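Long-range contacts in 3-oxoacyl-[acyl-carrier-protein] synthase, mitochondrial (Arabidopsis thaliana, PDB 2IX4), which catalyses the condensation steps of mitochondrial fatty acid synthesis, extending an acyl chain by two carbons taken from malonyl-ACP with release of CO2: residues V5-M10 against I370-L374; P311-V317 against V338-H342; R410-S414 against S425-S430. Residues are numbered along the deposited sequence.

Contact 1. Residues V5-M10 against I370-L374; sequences VTGLGM and IFSIL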
# COMPACT_ATOMS: atom_id res chain seq x y z
N VAL A 5 -14.58 14.86 10.23
CA VAL A 5 -13.41 15.51 9.66
C VAL A 5 -13.22 16.85 10.38
O VAL A 5 -14.13 17.68 10.39
CB VAL A 5 -13.58 15.75 8.14
CG1 VAL A 5 -12.34 16.41 7.56
CG2 VAL A 5 -13.86 14.43 7.43
N THR A 6 -12.04 17.04 10.97
CA THR A 6 -11.77 18.24 11.76
C THR A 6 -10.62 19.09 11.22
O THR A 6 -10.36 20.18 11.73
CB THR A 6 -11.49 17.88 13.25
OG1 THR A 6 -10.48 16.87 13.33
CG2 THR A 6 -12.75 17.38 13.93
N GLY A 7 -9.94 18.60 10.19
CA GLY A 7 -8.83 19.34 9.59
C GLY A 7 -8.62 18.98 8.14
O GLY A 7 -8.73 17.81 7.77
N LEU A 8 -8.33 19.99 7.32
CA LEU A 8 -8.07 19.79 5.89
C LEU A 8 -6.71 20.38 5.51
O LEU A 8 -6.32 21.44 6.00
CB LEU A 8 -9.17 20.44 5.04
CG LEU A 8 -10.65 20.08 5.25
CD1 LEU A 8 -11.53 20.97 4.39
CD2 LEU A 8 -10.93 18.63 4.96
N GLY A 9 -5.99 19.67 4.64
CA GLY A 9 -4.68 20.13 4.19
C GLY A 9 -4.37 19.60 2.81
O GLY A 9 -4.65 18.44 2.51
N MET A 10 -3.79 20.44 1.96
CA MET A 10 -3.46 20.02 0.59
C MET A 10 -2.39 20.88 -0.08
O MET A 10 -2.20 22.05 0.27
CB MET A 10 -4.72 19.94 -0.29
CG MET A 10 -5.32 21.30 -0.68
SD MET A 10 -7.09 21.27 -1.03
CE MET A 10 -7.24 19.81 -2.04
N ILE A 370 -11.46 15.98 -0.20
CA ILE A 370 -11.41 17.34 0.35
C ILE A 370 -12.36 18.27 -0.40
O ILE A 370 -13.09 19.04 0.22
CB ILE A 370 -9.95 17.88 0.38
CG1 ILE A 370 -9.13 17.08 1.40
CG2 ILE A 370 -9.92 19.38 0.71
CD1 ILE A 370 -7.61 17.31 1.35
N PHE A 371 -12.36 18.19 -1.74
CA PHE A 371 -13.29 18.97 -2.56
C PHE A 371 -14.74 18.66 -2.20
O PHE A 371 -15.57 19.58 -2.14
CB PHE A 371 -13.06 18.72 -4.06
CG PHE A 371 -11.75 19.27 -4.59
CD1 PHE A 371 -11.23 18.79 -5.80
CD2 PHE A 371 -11.04 20.25 -3.90
CE1 PHE A 371 -10.03 19.28 -6.30
CE2 PHE A 371 -9.83 20.74 -4.40
CZ PHE A 371 -9.33 20.25 -5.60
N SER A 372 -15.04 17.39 -1.96
CA SER A 372 -16.38 16.94 -1.57
C SER A 372 -16.78 17.45 -0.18
O SER A 372 -17.92 17.88 0.02
CB SER A 372 -16.47 15.41 -1.62
OG SER A 372 -16.17 14.94 -2.93
N ILE A 373 -15.84 17.42 0.76
CA ILE A 373 -16.05 17.97 2.11
C ILE A 373 -16.27 19.48 2.04
O ILE A 373 -17.13 20.02 2.75
CB ILE A 373 -14.85 17.65 3.05
CG1 ILE A 373 -14.74 16.13 3.28
CG2 ILE A 373 -14.98 18.37 4.39
CD1 ILE A 373 -13.33 15.66 3.63
N LEU A 374 -15.51 20.15 1.18
CA LEU A 374 -15.63 21.60 1.00
C LEU A 374 -16.93 22.01 0.32
O LEU A 374 -17.47 23.08 0.59
CB LEU A 374 -14.42 22.17 0.25
CG LEU A 374 -13.10 22.25 1.04
CD1 LEU A 374 -11.93 22.57 0.12
CD2 LEU A 374 -13.20 23.27 2.18

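Contact 2. Residues P311-V317 against V338-H342; sequences PNQIDYV and VFSEH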
# COMPACT_ATOMS: atom_id res chain seq x y z
N PRO A 311 -30.36 6.79 -2.94
CA PRO A 311 -29.71 7.53 -4.03
C PRO A 311 -30.21 8.98 -4.16
O PRO A 311 -29.39 9.88 -4.36
CB PRO A 311 -30.10 6.72 -5.27
CG PRO A 311 -30.26 5.34 -4.76
CD PRO A 311 -30.85 5.48 -3.39
N ASN A 312 -31.51 9.18 -4.01
CA ASN A 312 -32.12 10.52 -4.14
C ASN A 312 -31.71 11.52 -3.05
O ASN A 312 -32.00 12.72 -3.15
CB ASN A 312 -33.65 10.42 -4.25
CG ASN A 312 -34.29 9.74 -3.04
OD1 ASN A 312 -33.98 10.04 -1.89
ND2 ASN A 312 -35.21 8.81 -3.31
N GLN A 313 -31.04 11.03 -2.01
CA GLN A 313 -30.57 11.87 -0.91
C GLN A 313 -29.13 12.36 -1.10
O GLN A 313 -28.57 12.99 -0.21
CB GLN A 313 -30.72 11.14 0.43
CG GLN A 313 -32.16 11.03 0.92
CD GLN A 313 -32.30 10.15 2.15
OE1 GLN A 313 -32.01 8.95 2.10
NE2 GLN A 313 -32.75 10.74 3.25
N ILE A 314 -28.56 12.08 -2.27
CA ILE A 314 -27.19 12.50 -2.58
C ILE A 314 -27.20 13.78 -3.41
O ILE A 314 -27.74 13.82 -4.52
CB ILE A 314 -26.37 11.38 -3.28
CG1 ILE A 314 -26.37 10.09 -2.44
CG2 ILE A 314 -24.94 11.84 -3.57
CD1 ILE A 314 -25.91 10.25 -0.99
N ASP A 315 -26.61 14.83 -2.86
CA ASP A 315 -26.64 16.15 -3.48
C ASP A 315 -25.56 16.34 -4.54
O ASP A 315 -25.83 16.89 -5.61
CB ASP A 315 -26.52 17.25 -2.41
CG ASP A 315 -27.75 17.34 -1.53
OD1 ASP A 315 -28.83 16.86 -1.93
OD2 ASP A 315 -27.65 17.91 -0.43
N TYR A 316 -24.34 15.88 -4.24
CA TYR A 316 -23.20 16.08 -5.13
C TYR A 316 -22.32 14.84 -5.28
O TYR A 316 -22.01 14.16 -4.30
CB TYR A 316 -22.35 17.28 -4.67
CG TYR A 316 -21.05 17.45 -5.44
CD1 TYR A 316 -21.06 17.73 -6.81
CD2 TYR A 316 -19.82 17.33 -4.80
CE1 TYR A 316 -19.88 17.87 -7.52
CE2 TYR A 316 -18.62 17.48 -5.50
CZ TYR A 316 -18.66 17.75 -6.87
OH TYR A 316 -17.49 17.90 -7.58
N VAL A 317 -21.94 14.54 -6.52
CA VAL A 317 -20.99 13.47 -6.80
C VAL A 317 -19.75 14.05 -7.49
O VAL A 317 -19.85 14.65 -8.56
CB VAL A 317 -21.62 12.35 -7.68
CG1 VAL A 317 -20.56 11.36 -8.15
CG2 VAL A 317 -22.73 11.63 -6.93
N VAL A 338 -26.96 3.88 -10.70
CA VAL A 338 -27.10 4.04 -9.26
C VAL A 338 -28.19 5.04 -8.89
O VAL A 338 -28.97 4.81 -7.96
CB VAL A 338 -25.75 4.44 -8.60
CG1 VAL A 338 -25.93 4.82 -7.14
CG2 VAL A 338 -24.74 3.30 -8.73
N PHE A 339 -28.26 6.15 -9.62
CA PHE A 339 -29.15 7.24 -9.27
C PHE A 339 -30.41 7.33 -10.13
O PHE A 339 -31.36 8.03 -9.77
CB PHE A 339 -28.37 8.56 -9.25
CG PHE A 339 -27.26 8.60 -8.23
CD1 PHE A 339 -25.95 8.35 -8.60
CD2 PHE A 339 -27.55 8.86 -6.89
CE1 PHE A 339 -24.92 8.37 -7.65
CE2 PHE A 339 -26.53 8.89 -5.94
CZ PHE A 339 -25.21 8.64 -6.32
N SER A 340 -30.42 6.60 -11.25
CA SER A 340 -31.54 6.58 -12.20
C SER A 340 -32.29 7.91 -12.32
O SER A 340 -31.74 8.89 -12.82
CB SER A 340 -32.49 5.40 -11.91
OG SER A 340 -32.98 5.44 -10.58
N GLU A 341 -33.54 7.94 -11.84
CA GLU A 341 -34.41 9.12 -11.97
C GLU A 341 -33.81 10.38 -11.34
O GLU A 341 -33.97 11.48 -11.86
CB GLU A 341 -35.80 8.83 -11.39
CG GLU A 341 -36.31 7.40 -11.58
CD GLU A 341 -36.63 7.05 -13.03
OE1 GLU A 341 -35.81 6.37 -13.67
OE2 GLU A 341 -37.71 7.46 -13.51
N HIS A 342 -33.11 10.20 -10.21
CA HIS A 342 -32.44 11.30 -9.51
C HIS A 342 -31.36 11.96 -10.37
O HIS A 342 -31.10 13.16 -10.23
CB HIS A 342 -31.85 10.79 -8.19
CG HIS A 342 -31.25 11.87 -7.33
ND1 HIS A 342 -32.01 12.86 -6.75
CD2 HIS A 342 -29.97 12.09 -6.95
CE1 HIS A 342 -31.21 13.66 -6.05
NE2 HIS A 342 -29.97 13.21 -6.16

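Contact 3. Residues R410-S414 against S425-S430; sequences RTAMS and SLLFAS. With K (potassium ion), chain D.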
# COMPACT_ATOMS: atom_id res chain seq x y z
N ARG A 410 -25.76 18.71 1.39
CA ARG A 410 -25.77 18.02 2.68
C ARG A 410 -25.06 16.67 2.60
O ARG A 410 -24.60 16.15 3.61
CB ARG A 410 -27.19 17.89 3.24
CG ARG A 410 -28.14 17.03 2.43
CD ARG A 410 -29.59 17.47 2.66
NE ARG A 410 -30.54 16.61 1.95
CZ ARG A 410 -31.08 16.88 0.77
NH1 ARG A 410 -30.78 18.01 0.13
NH2 ARG A 410 -31.93 16.02 0.22
N THR A 411 -24.96 16.13 1.38
CA THR A 411 -24.27 14.87 1.14
C THR A 411 -23.39 14.97 -0.11
O THR A 411 -23.83 15.48 -1.15
CB THR A 411 -25.27 13.70 0.96
OG1 THR A 411 -26.27 14.08 0.01
CG2 THR A 411 -25.95 13.36 2.28
N ALA A 412 -22.16 14.47 -0.01
CA ALA A 412 -21.22 14.47 -1.13
C ALA A 412 -20.50 13.14 -1.23
O ALA A 412 -19.94 12.65 -0.25
CB ALA A 412 -20.23 15.61 -1.00
N MET A 413 -20.51 12.55 -2.43
CA MET A 413 -19.86 11.27 -2.69
C MET A 413 -18.70 11.45 -3.66
O MET A 413 -18.81 12.20 -4.63
CB MET A 413 -20.88 10.26 -3.24
CG MET A 413 -20.30 8.90 -3.62
SD MET A 413 -21.52 7.77 -4.31
CE MET A 413 -22.30 7.15 -2.82
N SER A 414 -17.59 10.76 -3.40
CA SER A 414 -16.39 10.86 -4.23
C SER A 414 -15.90 9.48 -4.68
O SER A 414 -15.58 8.63 -3.85
CB SER A 414 -15.28 11.60 -3.49
OG SER A 414 -14.16 11.83 -4.33
N SER A 425 -15.46 4.34 -3.03
CA SER A 425 -16.40 5.44 -3.04
C SER A 425 -16.55 5.95 -1.61
O SER A 425 -16.93 5.20 -0.72
CB SER A 425 -17.74 4.98 -3.61
OG SER A 425 -18.49 6.07 -4.10
N LEU A 426 -16.22 7.22 -1.41
CA LEU A 426 -16.33 7.84 -0.09
C LEU A 426 -17.55 8.74 -0.03
O LEU A 426 -17.74 9.58 -0.90
CB LEU A 426 -15.07 8.65 0.25
CG LEU A 426 -13.72 7.93 0.35
CD1 LEU A 426 -12.60 8.94 0.54
CD2 LEU A 426 -13.72 6.90 1.49
N LEU A 427 -18.38 8.56 1.00
CA LEU A 427 -19.59 9.35 1.16
C LEU A 427 -19.58 10.17 2.44
O LEU A 427 -19.50 9.62 3.55
CB LEU A 427 -20.84 8.45 1.08
CG LEU A 427 -22.23 9.09 1.21
CD1 LEU A 427 -22.43 10.26 0.25
CD2 LEU A 427 -23.31 8.05 0.98
N PHE A 428 -19.64 11.48 2.27
CA PHE A 428 -19.63 12.43 3.38
C PHE A 428 -21.01 13.06 3.55
O PHE A 428 -21.78 13.15 2.59
CB PHE A 428 -18.59 13.52 3.15
CG PHE A 428 -17.19 13.01 3.02
CD1 PHE A 428 -16.69 12.60 1.78
CD2 PHE A 428 -16.35 12.95 4.13
CE1 PHE A 428 -15.39 12.12 1.66
CE2 PHE A 428 -15.05 12.48 4.02
CZ PHE A 428 -14.57 12.06 2.78
N ALA A 429 -21.30 13.51 4.77
CA ALA A 429 -22.55 14.21 5.06
C ALA A 429 -22.32 15.27 6.12
O ALA A 429 -21.42 15.14 6.94
CB ALA A 429 -23.62 13.22 5.52
N SER A 430 -23.12 16.33 6.09
CA SER A 430 -23.10 17.33 7.15
C SER A 430 -23.60 16.70 8.45
O SER A 430 -24.37 15.73 8.43
CB SER A 430 -23.95 18.54 6.78
OG SER A 430 -25.30 18.17 6.58
K K D . -13.51 11.66 -7.22

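Contact 1. Residues V5-M10 against I370-L374
Leu8 lays its isobutyl group over the helix segment 370-374 and touches three of its side chains. Its CD2 lies 4.3 Å from CG1 of Ile370 and 4.0 Å from CD1 of Ile373, while its CD1 meets CD2 of Leu374 at 3.6 Å. The spacing i, i+3, i+4 places the three partners on one side of the helix, so that Leu8 rests across adjacent turns. Val5 extends the contact at one end, its CG2 4.0 Å from CD1 of Ile373. At the other end Met10 turns its thioether onto the helix: SD is 3.8 Å from CG2 of Ile370, and CE reaches CE2 of Phe371 at 3.6 Å. Between Leu8 and Met10 the strand has glycine, and CD1 of Ile370 comes up to the backbone there, 3.4 Å from Gly9 O. The interface is therefore apolar and held by van der Waals contact, with 373 Å² buried in total. The axes of the two short segments approach to 10.0 Å, normal for a helix packed on a sheet, and their directions differ by 130°. This fits the five-layered thiolase fold, in which helices of the central layer are sandwiched between two sheets; helix 364-378 meets strands 3-12 and 251-259 as well as the hairpin 411-418/422-429. Strand 3-12 pairs with strand 251-259, whose Ile255 also touches Leu8 and Ile370, and with strand 272-281. Helix 18-26 adds Thr21 and Leu25 against Phe371, and Val18 and Trp22 against Leu374.

Contact 2. Residues P311-V317 against V338-H342
Residues 311-313 form a short 3-10 turn, with Ile314 N bonded to Pro311 O at 3.1 Å, before the chain enters strand 316-318. Opposite, Ser340, with positive phi, is the first residue to leave helical geometry after helix 325-339, and helix 341-344 follows; CA atoms approach to 5.3 Å at Pro311-Phe339 and 5.4 Å at Asn312-His342. Phe339 fills the space beneath the turn, with CD2 3.7 Å from Pro311 CB, CE2 3.6 Å from Ile314 CB and CZ 3.9 Å from Val317 CG2. His342 contributes the polar link: NE2 donates to Ile314 O at 2.8 Å, so NE2 carries a proton. Asn312 CA sits over the face of the same imidazole, 3.6 Å from its centroid, a CH-pi contact. Helix 325-339, whose last turn supplies Phe339, connects strand 316-318 to its parallel neighbour 349-351 by way of helix 341-344: a right-handed beta-alpha-beta crossover, as expected in the C-terminal half of the thiolase fold.

Contact 3. Residues R410-S414 against S425-S430
Ser425 begins the segment 425-430, within strand 422-429. Its OG packs 3.4 Å from CG of Met413, and the hydrogen-bond partner of that hydroxyl is the Asn415 side chain. Its CA makes a CA-H...O contact with Ser414 O at 3.4 Å. Leu426 follows in a hydrogen-bonded antiparallel pair with Ser414: Leu426 N donates to Ser414 O at 2.9 Å, and Ser414 N donates to Leu426 O at 2.8 Å. Leu427 faces Met413 in a non-hydrogen-bonded pair, where CD1 of Leu427 packs 3.8 Å from CB of Met413. Next, Phe428 N donates to Ala412 O at 2.8 Å, and Ala412 N to Phe428 O at 2.9 Å. The Phe428 ring shares its face of the sheet with Leu426, Ala412 and Ser414; from helix 364-378, Ile373 and Ile376 touch Phe428, Ile376 Ala412, and Ser372 Ser414. Ala429 sits beside Thr411, with CB 4.0 Å from Thr411 CG2, on the other face, where helix 294-307 packs on Met413 and Leu427. Ser430 completes the pairing by donating N to Arg410 O at 2.9 Å; the Arg410 guanidinium itself forms a salt bridge with Asp315. The two segments are paired arms of the beta hairpin 411-418/422-429, and 484 Å² is buried between them. Ser414 OG binds the potassium ion at 3.0 Å, with Asn318, Ala319, Glu368 and Asn415 supplying other ligands. Because both backbone polar groups of Ser414 are engaged by Leu426, the hairpin fixes its main chain while its hydroxyl remains available to the metal.

Overall arrangement
Contact 1 packs helix 364-378 on the N-terminal sheet, whereas contacts 2 and 3 belong to the C-terminal one; the pairing of strands 3-12 and 272-281 joins the two sheets. Contacts 1 and 3 have centres about 12 Å apart and touch, since helix 364-378 also packs on the Ala412, Ser414 and Phe428 face of the hairpin. Contacts 2 and 3 are about 11 Å apart, linked because strands 316-318 and 411-418 pair in parallel. Contacts 1 and 2 lie about 22 Å apart between centres. Along the chain, contact 2 falls between 5-10 and 370-374, and contact 3 follows both. The C-terminal elements 316-318, 364-378 and 411-418 surround the potassium ion.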